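Local coordinates for protein predicted ATPase of the ABC class (Vibrio vulnificus, PDB 5D6A) that probably binds and hydrolyses ATP as an ATPase of the ABC class, with a pocket that accepts the ATP analogue AMP-PNP, at residues A[85-88]-A[93-96]. Numbering follows the deposited sequence.
Sequences SWLK and AFQL
Leu87 and Trp86 meet Phe94 in a small apolar contact between a 3-10 turn and the first turns of the helix that follows it, a local packing of the N-terminal region that buries 191 Å² over both sides. It illustrates how neighbouring parts of a chain can meet without a direct polar link: no hydrogen bond joins 85-88 to 93-96, and the contact rests on packing, with Gln95 bonded to the link between them. Phe94 points toward the turn, its CG anti to the backbone N (chi1 -173°), and this carries CE1 into the angle between its two partners. Leu87 CD2 comes to the edge of the phenyl ring, in its plane, 3.7 Å from Phe94 CE1. From the indole, Trp86 CZ3 reaches the same Phe94 CE1 at 3.8 Å; the approach is oblique to both rings, and no stack results. Within the turn, Leu87 CD2 also lies over one face of the indole, off centre near the edge of the ring and 3.5 Å from its plane, so the methyl touches both aromatic rings.

The architecture is a 3-10 turn leading through a short link into helix 92-109, within the N-terminal region of an ABC-class ATPase; inside the turn, Lys88 N bonds to Ser85 O at 3.0 Å. Helix 181-199 continues the apolar cluster, Leu185 touching Trp86 and Cys188 touching Phe94, while Phe133 of strand 131-133 packs on Leu87 and Gln95.

Gln95 lies against the backbone of the turn: CG, anti to the carbonyl carbon (chi1 -56°), and CD both lie 3.3 Å from Leu87 O. The chain runs on extended beyond CG (chi2 -177°), bringing the amide alongside that oxygen, but NE2 is poorly angled to it and gives its hydrogen bond to Glu90 O in the link. Lys88 starts away from the helix and gives NZ to Glu135 O.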
loop_
_atom_site.group_PDB
_atom_site.type_symbol
_atom_site.label_atom_id
_atom_site.label_comp_id
_atom_site.label_asym_id
_atom_site.label_seq_id
_atom_site.Cartn_x
_atom_site.Cartn_y
_atom_site.Cartn_z
ATOM N N SER A 85 -25.485 -33.823 12.021
ATOM C CA SER A 85 -25.603 -33.551 13.458
ATOM C C SER A 85 -24.360 -34.007 14.219
ATOM O O SER A 85 -23.983 -33.405 15.226
ATOM C CB SER A 85 -26.835 -34.249 14.038
ATOM O OG SER A 85 -28.019 -33.788 13.415
ATOM N N TRP A 86 -23.741 -35.077 13.731
ATOM C CA TRP A 86 -22.534 -35.624 14.348
ATOM C C TRP A 86 -21.403 -34.590 14.483
ATOM O O TRP A 86 -20.557 -34.714 15.371
ATOM C CB TRP A 86 -22.049 -36.843 13.558
ATOM C CG TRP A 86 -21.736 -36.540 12.129
ATOM C CD1 TRP A 86 -22.615 -36.495 11.086
ATOM C CD2 TRP A 86 -20.449 -36.244 11.583
ATOM N NE1 TRP A 86 -21.955 -36.185 9.923
ATOM C CE2 TRP A 86 -20.623 -36.026 10.200
ATOM C CE3 TRP A 86 -19.162 -36.145 12.127
ATOM C CZ2 TRP A 86 -19.561 -35.713 9.352
ATOM C CZ3 TRP A 86 -18.109 -35.835 11.286
ATOM C CH2 TRP A 86 -18.314 -35.621 9.911
ATOM N N LEU A 87 -21.397 -33.576 13.615
ATOM C CA LEU A 87 -20.373 -32.514 13.660
ATOM C C LEU A 87 -20.348 -31.771 14.995
ATOM O O LEU A 87 -19.302 -31.277 15.411
ATOM C CB LEU A 87 -20.586 -31.489 12.536
ATOM C CG LEU A 87 -20.355 -31.919 11.086
ATOM C CD1 LEU A 87 -20.748 -30.801 10.138
ATOM C CD2 LEU A 87 -18.906 -32.313 10.858
ATOM N N LYS A 88 -21.503 -31.690 15.655
ATOM C CA LYS A 88 -21.625 -31.001 16.945
ATOM C C LYS A 88 -20.803 -31.674 18.040
ATOM O O LYS A 88 -20.472 -31.046 19.044
ATOM C CB LYS A 88 -23.098 -30.930 17.370
ATOM C CG LYS A 88 -23.977 -30.144 16.406
ATOM C CD LYS A 88 -25.459 -30.309 16.698
ATOM C CE LYS A 88 -25.870 -29.701 18.025
ATOM N NZ LYS A 88 -27.341 -29.820 18.221
ATOM N N ALA A 93 -12.236 -27.049 16.307
ATOM C CA ALA A 93 -11.383 -26.887 15.131
ATOM C C ALA A 93 -11.890 -27.741 13.982
ATOM O O ALA A 93 -11.807 -27.340 12.824
ATOM C CB ALA A 93 -9.943 -27.248 15.462
ATOM N N PHE A 94 -12.405 -28.926 14.304
ATOM C CA PHE A 94 -12.951 -29.822 13.291
ATOM C C PHE A 94 -14.182 -29.162 12.670
ATOM O O PHE A 94 -14.403 -29.250 11.460
ATOM C CB PHE A 94 -13.326 -31.171 13.913
ATOM C CG PHE A 94 -13.732 -32.218 12.910
ATOM C CD1 PHE A 94 -15.027 -32.265 12.410
ATOM C CD2 PHE A 94 -12.822 -33.175 12.483
ATOM C CE1 PHE A 94 -15.400 -33.233 11.492
ATOM C CE2 PHE A 94 -13.190 -34.147 11.568
ATOM C CZ PHE A 94 -14.482 -34.177 11.072
ATOM N N GLN A 95 -14.974 -28.493 13.507
ATOM C CA GLN A 95 -16.173 -27.803 13.044
ATOM C C GLN A 95 -15.790 -26.561 12.252
ATOM O O GLN A 95 -16.522 -26.138 11.363
ATOM C CB GLN A 95 -17.058 -27.409 14.222
ATOM C CG GLN A 95 -17.449 -28.577 15.110
ATOM C CD GLN A 95 -18.377 -28.176 16.235
ATOM O OE1 GLN A 95 -19.324 -27.417 16.032
ATOM N NE2 GLN A 95 -18.126 -28.705 17.426
ATOM N N LEU A 96 -14.640 -25.981 12.586
ATOM C CA LEU A 96 -14.144 -24.797 11.891
ATOM C C LEU A 96 -13.914 -25.134 10.417
ATOM O O LEU A 96 -14.269 -24.360 9.528
ATOM C CB LEU A 96 -12.844 -24.309 12.535
ATOM C CG LEU A 96 -12.271 -22.973 12.066
ATOM C CD1 LEU A 96 -13.245 -21.846 12.351
ATOM C CD2 LEU A 96 -10.939 -22.701 12.750
#